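Local coordinates for protein Cd1 (Flavonifractor plautii, PDB 7D39) that binds flavin mononucleotide and probably acts as an ene-reductase that starts the breakdown of flavones and flavonols in gut bacteria, at residues 9-14 and 37-42; 84-89 and 140-145; 2-7 and 75-80. All coordinates share one frame; numbering follows the deposited sequence.

Interaction 1 of 3, residues 9-14 and 37-42. With FMN (flavin mononucleotide), chain B.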
loop_
_atom_site.group_PDB
_atom_site.type_symbol
_atom_site.label_atom_id
_atom_site.label_comp_id
_atom_site.label_asym_id
_atom_site.label_seq_id
_atom_site.Cartn_x
_atom_site.Cartn_y
_atom_site.Cartn_z
ATOM N N GLY A 9 -1.299 11.961 10.602
ATOM C CA GLY A 9 -2.230 12.892 11.201
ATOM C C GLY A 9 -1.581 14.233 11.491
ATOM O O GLY A 9 -0.451 14.512 11.089
HETATM N N MSE A 10 -2.314 15.078 12.218
HETATM C CA MSE A 10 -1.738 16.344 12.671
HETATM C C MSE A 10 -0.669 16.106 13.746
HETATM O O MSE A 10 -0.727 15.122 14.484
HETATM C CB MSE A 10 -2.815 17.281 13.230
HETATM C CG MSE A 10 -3.737 17.964 12.208
HETATM SE SE MSE A 10 -2.857 19.033 10.811
HETATM C CE MSE A 10 -1.306 19.703 11.815
ATOM N N ARG A 11 0.295 17.013 13.848
ATOM C CA ARG A 11 1.283 16.934 14.917
ATOM C C ARG A 11 0.598 16.851 16.280
ATOM O O ARG A 11 -0.252 17.676 16.612
ATOM C CB ARG A 11 2.211 18.151 14.875
ATOM C CG ARG A 11 3.047 18.280 13.629
ATOM C CD ARG A 11 3.740 19.634 13.606
ATOM N NE ARG A 11 4.664 19.791 12.490
ATOM C CZ ARG A 11 4.370 20.402 11.346
ATOM N NH1 ARG A 11 3.159 20.914 11.153
ATOM N NH2 ARG A 11 5.289 20.498 10.393
ATOM N N ASN A 12 0.988 15.854 17.075
ATOM C CA ASN A 12 0.484 15.655 18.430
ATOM C C ASN A 12 -0.984 15.249 18.453
ATOM O O ASN A 12 -1.657 15.404 19.477
ATOM C CB ASN A 12 0.696 16.909 19.301
ATOM C CG ASN A 12 2.165 17.373 19.339
ATOM O OD1 ASN A 12 3.099 16.574 19.247
ATOM N ND2 ASN A 12 2.360 18.672 19.460
ATOM N N GLY A 13 -1.505 14.720 17.349
ATOM C CA GLY A 13 -2.877 14.267 17.290
ATOM C C GLY A 13 -3.013 12.803 17.655
ATOM O O GLY A 13 -2.102 12.171 18.190
ATOM N N SER A 14 -4.182 12.253 17.326
ATOM C CA SER A 14 -4.497 10.883 17.714
ATOM C C SER A 14 -3.677 9.855 16.931
ATOM O O SER A 14 -3.253 8.837 17.489
ATOM C CB SER A 14 -5.994 10.646 17.543
ATOM O OG SER A 14 -6.732 11.508 18.419
ATOM N N GLN A 37 6.887 11.944 11.628
ATOM C CA GLN A 37 5.643 12.695 11.517
ATOM C C GLN A 37 5.592 13.308 10.118
ATOM O O GLN A 37 6.440 14.132 9.775
ATOM C CB GLN A 37 5.587 13.772 12.605
ATOM C CG GLN A 37 4.233 13.919 13.306
ATOM C CD GLN A 37 3.160 14.415 12.375
ATOM O OE1 GLN A 37 3.426 15.229 11.488
ATOM N NE2 GLN A 37 1.940 13.925 12.558
ATOM N N LEU A 38 4.615 12.900 9.300
ATOM C CA LEU A 38 4.652 13.293 7.889
ATOM C C LEU A 38 4.406 14.782 7.660
ATOM O O LEU A 38 4.774 15.286 6.591
ATOM C CB LEU A 38 3.638 12.492 7.072
ATOM C CG LEU A 38 3.891 10.986 6.919
ATOM C CD1 LEU A 38 2.789 10.302 6.104
ATOM C CD2 LEU A 38 5.265 10.737 6.301
ATOM N N GLN A 39 3.772 15.484 8.605
ATOM C CA GLN A 39 3.604 16.921 8.453
ATOM C C GLN A 39 4.941 17.665 8.439
ATOM O O GLN A 39 4.990 18.806 7.981
ATOM C CB GLN A 39 2.726 17.508 9.567
ATOM C CG GLN A 39 1.333 16.867 9.741
ATOM C CD GLN A 39 0.555 16.758 8.445
ATOM O OE1 GLN A 39 0.614 17.641 7.605
ATOM N NE2 GLN A 39 -0.171 15.657 8.272
ATOM N N ASN A 40 6.020 17.063 8.944
ATOM C CA ASN A 40 7.338 17.685 8.870
ATOM C C ASN A 40 7.981 17.536 7.503
ATOM O O ASN A 40 9.066 18.079 7.291
ATOM C CB ASN A 40 8.294 17.086 9.911
ATOM C CG ASN A 40 7.883 17.397 11.319
ATOM O OD1 ASN A 40 7.313 18.445 11.584
ATOM N ND2 ASN A 40 8.161 16.482 12.238
ATOM N N LEU A 41 7.363 16.801 6.589
ATOM C CA LEU A 41 7.974 16.437 5.317
ATOM C C LEU A 41 7.288 17.187 4.184
ATOM O O LEU A 41 6.103 17.524 4.270
ATOM C CB LEU A 41 7.880 14.926 5.072
ATOM C CG LEU A 41 8.999 13.952 5.458
ATOM C CD1 LEU A 41 9.698 14.330 6.728
ATOM C CD2 LEU A 41 8.437 12.523 5.570
ATOM N N HIS A 42 8.048 17.472 3.136
ATOM C CA HIS A 42 7.492 18.051 1.922
ATOM C C HIS A 42 7.494 16.960 0.866
ATOM O O HIS A 42 8.558 16.485 0.450
ATOM C CB HIS A 42 8.274 19.274 1.449
ATOM C CG HIS A 42 7.803 19.786 0.125
ATOM N ND1 HIS A 42 8.603 19.798 -0.996
ATOM C CD2 HIS A 42 6.596 20.258 -0.268
ATOM C CE1 HIS A 42 7.917 20.279 -2.018
ATOM N NE2 HIS A 42 6.693 20.558 -1.604
HETATM N N1 FMN B . -13.411 10.570 9.552
HETATM C C2 FMN B . -14.096 9.475 9.254
HETATM O O2 FMN B . -14.253 8.760 10.246
HETATM N N3 FMN B . -14.560 9.227 7.998
HETATM C C4 FMN B . -14.283 10.113 7.015
HETATM O O4 FMN B . -14.631 10.027 5.851
HETATM C C4A FMN B . -13.529 11.334 7.337
HETATM N N5 FMN B . -13.233 12.245 6.442
HETATM C C5A FMN B . -12.517 13.337 6.700
HETATM C C6 FMN B . -12.211 14.278 5.733
HETATM C C7 FMN B . -11.465 15.411 6.029
HETATM C C7M FMN B . -11.152 16.433 4.968
HETATM C C8 FMN B . -11.011 15.632 7.424
HETATM C C8M FMN B . -10.224 16.866 7.767
HETATM C C9 FMN B . -11.333 14.690 8.387
HETATM C C9A FMN B . -12.054 13.556 8.074
HETATM N N10 FMN B . -12.393 12.623 9.060
HETATM C C10 FMN B . -13.098 11.503 8.690
HETATM C "C1'" FMN B . -11.896 12.832 10.415
HETATM C "C2'" FMN B . -10.425 12.409 10.534
HETATM O "O2'" FMN B . -10.226 11.027 10.309
HETATM C "C3'" FMN B . -9.837 12.865 11.902
HETATM O "O3'" FMN B . -9.845 14.261 12.018
HETATM C "C4'" FMN B . -8.427 12.282 12.165
HETATM O "O4'" FMN B . -8.465 10.903 12.484
HETATM C "C5'" FMN B . -7.716 13.085 13.243
HETATM O "O5'" FMN B . -6.454 12.593 13.537
HETATM P P FMN B . -5.232 13.288 14.094
HETATM O O1P FMN B . -4.165 12.402 14.061
HETATM O O2P FMN B . -4.979 14.380 13.247
HETATM O O3P FMN B . -5.640 13.549 15.437
#

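Interaction 2 of 3, residues 84-89 and 140-145. With FMN (flavin mononucleotide), chain B.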
loop_
_atom_site.group_PDB
_atom_site.type_symbol
_atom_site.label_atom_id
_atom_site.label_comp_id
_atom_site.label_asym_id
_atom_site.label_seq_id
_atom_site.Cartn_x
_atom_site.Cartn_y
_atom_site.Cartn_z
ATOM N N VAL A 84 5.034 0.489 11.165
ATOM C CA VAL A 84 3.684 0.748 11.647
ATOM C C VAL A 84 3.284 2.120 11.125
ATOM O O VAL A 84 3.965 3.117 11.388
ATOM C CB VAL A 84 3.606 0.689 13.185
ATOM C CG1 VAL A 84 2.178 0.775 13.656
ATOM C CG2 VAL A 84 4.199 -0.585 13.660
ATOM N N PHE A 85 2.215 2.179 10.371
ATOM C CA PHE A 85 1.761 3.349 9.695
ATOM C C PHE A 85 0.359 3.688 10.149
ATOM O O PHE A 85 -0.554 2.947 9.905
ATOM C CB PHE A 85 1.773 3.066 8.202
ATOM C CG PHE A 85 1.849 4.271 7.341
ATOM C CD1 PHE A 85 2.627 4.272 6.222
ATOM C CD2 PHE A 85 1.137 5.388 7.639
ATOM C CE1 PHE A 85 2.698 5.365 5.431
ATOM C CE2 PHE A 85 1.196 6.479 6.844
ATOM C CZ PHE A 85 1.971 6.476 5.746
ATOM N N SER A 86 0.202 4.813 10.804
ATOM C CA SER A 86 -1.089 5.304 11.218
ATOM C C SER A 86 -1.610 6.447 10.365
ATOM O O SER A 86 -0.983 7.430 10.252
ATOM C CB SER A 86 -1.054 5.689 12.680
ATOM O OG SER A 86 -2.305 5.879 13.220
ATOM N N THR A 87 -2.768 6.297 9.766
ATOM C CA THR A 87 -3.282 7.310 8.858
ATOM C C THR A 87 -4.669 7.758 9.280
ATOM O O THR A 87 -5.497 6.938 9.683
ATOM C CB THR A 87 -3.352 6.791 7.412
ATOM O OG1 THR A 87 -3.843 7.832 6.554
ATOM C CG2 THR A 87 -4.288 5.609 7.325
ATOM N N PRO A 88 -4.938 9.058 9.231
ATOM C CA PRO A 88 -6.325 9.530 9.311
ATOM C C PRO A 88 -7.152 8.924 8.188
ATOM O O PRO A 88 -6.631 8.504 7.157
ATOM C CB PRO A 88 -6.207 11.047 9.135
ATOM C CG PRO A 88 -4.767 11.366 9.255
ATOM C CD PRO A 88 -3.977 10.143 8.982
ATOM N N ILE A 89 -8.459 8.904 8.393
ATOM C CA ILE A 89 -9.418 8.540 7.360
ATOM C C ILE A 89 -9.999 9.832 6.787
ATOM O O ILE A 89 -10.510 10.671 7.539
ATOM C CB ILE A 89 -10.522 7.634 7.919
ATOM C CG1 ILE A 89 -9.912 6.370 8.505
ATOM C CG2 ILE A 89 -11.545 7.322 6.827
ATOM C CD1 ILE A 89 -10.901 5.425 9.133
ATOM N N SER A 140 2.373 -2.923 9.290
ATOM C CA SER A 140 1.029 -2.900 9.837
ATOM C C SER A 140 0.464 -1.496 9.712
ATOM O O SER A 140 1.202 -0.503 9.720
ATOM C CB SER A 140 1.011 -3.355 11.293
ATOM O OG SER A 140 1.182 -4.769 11.370
ATOM N N PHE A 141 -0.858 -1.424 9.596
ATOM C CA PHE A 141 -1.557 -0.172 9.377
ATOM C C PHE A 141 -2.631 0.023 10.429
ATOM O O PHE A 141 -3.251 -0.934 10.896
ATOM C CB PHE A 141 -2.209 -0.143 7.996
ATOM C CG PHE A 141 -1.231 -0.276 6.863
ATOM C CD1 PHE A 141 -0.475 0.807 6.462
ATOM C CD2 PHE A 141 -1.089 -1.474 6.193
ATOM C CE1 PHE A 141 0.412 0.694 5.411
ATOM C CE2 PHE A 141 -0.208 -1.589 5.118
ATOM C CZ PHE A 141 0.545 -0.512 4.746
HETATM N N MSE A 142 -2.858 1.275 10.776
HETATM C CA MSE A 142 -3.997 1.641 11.595
HETATM C C MSE A 142 -4.646 2.817 10.898
HETATM O O MSE A 142 -3.957 3.754 10.531
HETATM C CB MSE A 142 -3.564 2.003 13.010
HETATM C CG MSE A 142 -2.792 0.906 13.724
HETATM SE SE MSE A 142 -2.369 1.398 15.594
HETATM C CE MSE A 142 -0.866 2.592 15.235
ATOM N N SER A 143 -5.953 2.752 10.674
ATOM C CA SER A 143 -6.709 3.858 10.109
ATOM C C SER A 143 -7.623 4.395 11.194
ATOM O O SER A 143 -8.377 3.629 11.800
ATOM C CB SER A 143 -7.531 3.416 8.895
ATOM O OG SER A 143 -6.707 2.864 7.893
ATOM N N VAL A 144 -7.536 5.697 11.453
ATOM C CA VAL A 144 -8.239 6.341 12.559
ATOM C C VAL A 144 -9.154 7.411 11.992
ATOM O O VAL A 144 -8.684 8.364 11.361
ATOM C CB VAL A 144 -7.265 6.953 13.578
ATOM C CG1 VAL A 144 -8.033 7.485 14.778
ATOM C CG2 VAL A 144 -6.207 5.921 14.001
ATOM N N GLY A 145 -10.460 7.276 12.238
ATOM C CA GLY A 145 -11.444 8.187 11.698
ATOM C C GLY A 145 -12.258 8.857 12.792
ATOM O O GLY A 145 -12.267 8.430 13.947
HETATM N N1 FMN B . -13.411 10.570 9.552
HETATM C C2 FMN B . -14.096 9.475 9.254
HETATM O O2 FMN B . -14.253 8.760 10.246
HETATM N N3 FMN B . -14.560 9.227 7.998
HETATM C C4 FMN B . -14.283 10.113 7.015
HETATM O O4 FMN B . -14.631 10.027 5.851
HETATM C C4A FMN B . -13.529 11.334 7.337
HETATM N N5 FMN B . -13.233 12.245 6.442
HETATM C C5A FMN B . -12.517 13.337 6.700
HETATM C C6 FMN B . -12.211 14.278 5.733
HETATM C C7 FMN B . -11.465 15.411 6.029
HETATM C C7M FMN B . -11.152 16.433 4.968
HETATM C C8 FMN B . -11.011 15.632 7.424
HETATM C C8M FMN B . -10.224 16.866 7.767
HETATM C C9 FMN B . -11.333 14.690 8.387
HETATM C C9A FMN B . -12.054 13.556 8.074
HETATM N N10 FMN B . -12.393 12.623 9.060
HETATM C C10 FMN B . -13.098 11.503 8.690
HETATM C "C1'" FMN B . -11.896 12.832 10.415
HETATM C "C2'" FMN B . -10.425 12.409 10.534
HETATM O "O2'" FMN B . -10.226 11.027 10.309
HETATM C "C3'" FMN B . -9.837 12.865 11.902
HETATM O "O3'" FMN B . -9.845 14.261 12.018
HETATM C "C4'" FMN B . -8.427 12.282 12.165
HETATM O "O4'" FMN B . -8.465 10.903 12.484
HETATM C "C5'" FMN B . -7.716 13.085 13.243
HETATM O "O5'" FMN B . -6.454 12.593 13.537
HETATM P P FMN B . -5.232 13.288 14.094
HETATM O O1P FMN B . -4.165 12.402 14.061
HETATM O O2P FMN B . -4.979 14.380 13.247
HETATM O O3P FMN B . -5.640 13.549 15.437
#

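Interaction 3 of 3, residues 2-7 and 75-80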
loop_
_atom_site.group_PDB
_atom_site.type_symbol
_atom_site.label_atom_id
_atom_site.label_comp_id
_atom_site.label_asym_id
_atom_site.label_seq_id
_atom_site.Cartn_x
_atom_site.Cartn_y
_atom_site.Cartn_z
ATOM N N LYS A 2 14.423 -3.344 14.019
ATOM C CA LYS A 2 14.215 -1.921 13.946
ATOM C C LYS A 2 12.816 -1.663 13.457
ATOM O O LYS A 2 12.479 -2.047 12.375
ATOM C CB LYS A 2 15.149 -1.377 12.907
ATOM C CG LYS A 2 15.824 -0.077 13.193
ATOM C CD LYS A 2 17.257 -0.209 12.707
ATOM C CE LYS A 2 17.872 1.109 12.268
ATOM N NZ LYS A 2 17.236 1.694 11.062
ATOM N N ILE A 3 12.003 -1.017 14.269
ATOM C CA ILE A 3 10.665 -0.647 13.882
ATOM C C ILE A 3 10.527 0.845 13.635
ATOM O O ILE A 3 10.896 1.642 14.463
ATOM C CB ILE A 3 9.633 -1.135 14.901
ATOM C CG1 ILE A 3 9.684 -2.646 15.037
ATOM C CG2 ILE A 3 8.245 -0.666 14.546
ATOM C CD1 ILE A 3 9.292 -3.386 13.794
ATOM N N LEU A 4 10.000 1.195 12.475
ATOM C CA LEU A 4 9.637 2.551 12.142
ATOM C C LEU A 4 8.148 2.805 12.255
ATOM O O LEU A 4 7.360 2.124 11.684
ATOM C CB LEU A 4 10.134 2.916 10.750
ATOM C CG LEU A 4 9.842 4.296 10.173
ATOM C CD1 LEU A 4 10.602 5.386 10.867
ATOM C CD2 LEU A 4 10.110 4.343 8.692
ATOM N N GLY A 5 7.800 3.814 13.019
ATOM C CA GLY A 5 6.478 4.367 13.051
ATOM C C GLY A 5 6.280 5.647 12.281
ATOM O O GLY A 5 7.011 6.585 12.411
ATOM N N ILE A 6 5.249 5.652 11.484
ATOM C CA ILE A 6 4.869 6.772 10.667
ATOM C C ILE A 6 3.446 7.208 10.974
ATOM O O ILE A 6 2.571 6.407 11.041
ATOM C CB ILE A 6 4.987 6.459 9.161
ATOM C CG1 ILE A 6 6.370 5.940 8.808
ATOM C CG2 ILE A 6 4.549 7.648 8.340
ATOM C CD1 ILE A 6 6.488 5.368 7.428
ATOM N N SER A 7 3.242 8.494 11.141
ATOM C CA SER A 7 1.906 9.024 11.363
ATOM C C SER A 7 1.581 10.074 10.313
ATOM O O SER A 7 2.376 10.983 10.066
ATOM C CB SER A 7 1.766 9.620 12.758
ATOM O OG SER A 7 0.629 10.446 12.803
ATOM N N ASP A 75 14.230 5.931 1.985
ATOM C CA ASP A 75 15.432 5.382 2.606
ATOM C C ASP A 75 15.144 4.928 4.029
ATOM O O ASP A 75 15.610 3.867 4.454
ATOM C CB ASP A 75 16.578 6.402 2.615
ATOM C CG ASP A 75 17.105 6.723 1.233
ATOM O OD1 ASP A 75 17.358 5.793 0.435
ATOM O OD2 ASP A 75 17.285 7.924 0.941
ATOM N N LYS A 76 14.384 5.723 4.783
ATOM C CA LYS A 76 14.086 5.345 6.163
ATOM C C LYS A 76 13.262 4.071 6.206
ATOM O O LYS A 76 13.519 3.181 7.023
ATOM C CB LYS A 76 13.343 6.467 6.894
ATOM C CG LYS A 76 14.044 7.825 6.951
ATOM C CD LYS A 76 15.361 7.783 7.708
ATOM C CE LYS A 76 15.172 7.350 9.132
ATOM N NZ LYS A 76 16.406 7.615 9.921
HETATM N N MSE A 77 12.263 3.964 5.339
HETATM C CA MSE A 77 11.433 2.779 5.342
HETATM C C MSE A 77 12.251 1.548 4.960
HETATM O O MSE A 77 12.035 0.475 5.505
HETATM C CB MSE A 77 10.253 2.956 4.407
HETATM C CG MSE A 77 9.335 4.071 4.835
HETATM SE SE MSE A 77 7.971 4.512 3.492
HETATM C CE MSE A 77 6.570 3.239 4.015
ATOM N N LEU A 78 13.211 1.717 4.046
ATOM C CA LEU A 78 14.023 0.585 3.607
ATOM C C LEU A 78 14.977 0.116 4.696
ATOM O O LEU A 78 15.332 -1.065 4.735
ATOM C CB LEU A 78 14.808 0.949 2.339
ATOM C CG LEU A 78 14.045 1.050 1.009
ATOM C CD1 LEU A 78 14.917 1.657 -0.070
ATOM C CD2 LEU A 78 13.554 -0.322 0.569
ATOM N N ASP A 79 15.415 1.017 5.573
ATOM C CA ASP A 79 16.289 0.633 6.672
ATOM C C ASP A 79 15.553 -0.059 7.808
ATOM O O ASP A 79 16.212 -0.611 8.692
ATOM C CB ASP A 79 17.018 1.852 7.242
ATOM C CG ASP A 79 18.222 2.268 6.413
ATOM O OD1 ASP A 79 18.729 1.449 5.610
ATOM O OD2 ASP A 79 18.666 3.429 6.581
ATOM N N ALA A 80 14.227 -0.025 7.824
ATOM C CA ALA A 80 13.447 -0.618 8.905
ATOM C C ALA A 80 13.140 -2.079 8.608
ATOM O O ALA A 80 12.911 -2.462 7.460
ATOM C CB ALA A 80 12.137 0.145 9.113
#

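Interaction 1 of 3, residues 9-14 and 37-42
Gln37 and Gln39 both send their side-chain NE2 to the carbonyl oxygen of Gly9. Gln37 NE2 lies 2.9 Å from Gly9 O, nearly straight at 167°. Gln39 NE2 comes to Gly9 O at 3.1 Å from the opposite face of the carbonyl plane. The oxygen is thus held between two amides. Arg11 grips Asn40 side-on. Arg11 NE and Arg11 NH2 both bond to Asn40 OD1, each at 3.1 Å. Arg11 CG is anti to the carbonyl carbon (chi1 -63°), which sets it 3.7 Å from Gln37 OE1. Gln39 CB sits over the centre of one face of the guanidinium.

A second shell sets these groups. Gln39 N donates to Gln37 OE1 at 2.9 Å, which helps fix the rotation of that amide. Gln37 NE2 also bonds to Asp16 OD1, and Asp16 OD2 takes Asn12 N. Met10 to Gly13 form a type II turn, with Gly13 as N-cap of helix 14-28.

The cofactor is bound directly. Met10 N donates to FMN O2P at 2.9 Å, and Ser14 N to FMN O3P at 2.7 Å. A CB on Gly9 or Gly13 would clash with the phosphate. This is the phosphate-binding loop of a flavodoxin-like fold.

Interaction 2 of 3, residues 84-89 and 140-145
Ile89 packs its side chain against Ser143, Val144 and Gly145. Its CB starts 3.9 Å from Gly145 CA. CG1 is anti to the carbonyl carbon (chi1 -59°) and lies 3.8 Å from Ser143 CB. CD1, at the tip, comes within 3.6 Å of Gly145 N. The other branch, CG2, meets the flavin, 3.8 Å from FMN N3. An alanine here would probably open a gap beside Ser143 and Gly145 and leave that part of the flavin without its methyl neighbour.

Backbone bonds join the strands in parallel register, from Phe85 N to Ser140 O through to Ile89 N to Val144 O. Val84 CG1 touches the selenomethionine methyl of Met142 on one face of the sheet. On the other, Phe85 CB lies 3.6 Å from Phe141 CD1. Ser86 OG bonds to Asn15 on the first of these faces, and Ser143 OG to Thr153 on the second.

At the end of the pair the ribityl chain takes over. FMN O4' donates to Val144 O at 2.8 Å, and FMN O2' to Ile89 O at 2.8 Å. Val144 O therefore serves both the strand pair and the cofactor. Flavin held at the C-terminal ends of parallel central strands is typical of the flavodoxin-like fold.

Interaction 3 of 3, residues 2-7 and 75-80
The side chains of Leu4 and Met77 cross at about a right angle. Leu4 CG is anti to the backbone N (chi1 179°), and the CD2 branch does the touching. It lies 3.9 Å from Met77 CG and equally close to Met77 CA, so the methyl rests against the root of that side chain. CD2 also approaches the backbone carbonyl of Lys76. Met77 is a selenomethionine. Its chain is bent at chi3 (88°), and its terminal CE meets Ile6 CD1 at 4.0 Å. The side chains of Ile6 and Met77 also cross at about a right angle. Met77 therefore lies across both strand residues, its CG near Leu4 and its CE near Ile6. Ile83 and Phe105 touch Met77 as well.

The strand and the helix run in roughly opposite directions, 143° apart, with their axes 8.6 Å from each other at closest approach. Helix 70-79 belongs to a beta-alpha-beta crossover. It links strand 32-37 to strand 82-88, and strand 2-7 lies between those two in the parallel sheet. The helix covers one face of strand 2-7, as expected in a flavodoxin-like alpha/beta fold.

Beyond the helix, Ala80 CB lies 3.8 Å from Leu4 CB. Ala80 C also comes within 3.8 Å of Lys2 O. The chain then passes into strand 82-88.

At the partly exposed margin, the side chains of Lys2 and Asp79 lie side by side and point the same way. Their charged ends do not meet: Lys2 NZ is 5.0 Å from Asp79 OD2. Instead Lys2 NZ makes a weak hydrogen bond to the backbone Asp79 O, at 3.5 Å. Asp79 OD1 forms a salt bridge to Arg132. Lys76 NZ pairs with Glu34 on strand 32-37.

How the interactions relate
Interaction 2 is the most buried of the three; every residue that touches there is buried. Interactions 1 and 3 are partly buried, and each has a more exposed polar side. Interactions 2 and 3 share the parallel sheet. Strands 2-7 and 82-88 are neighbours in it, and Val84 and Ser86 probably bond to Ile6 through the backbone. Interaction 1 lies in the loops that follow strands 2-7 and 32-37, and Leu38 packs on both Phe85 and Ile6. The chemistry changes with place. Side-chain amides and a guanidinium dominate 1, backbone bonds 2, and apolar contacts 3. Both 1 and 2 touch FMN, at the phosphate and at the ribityl chain and flavin respectively.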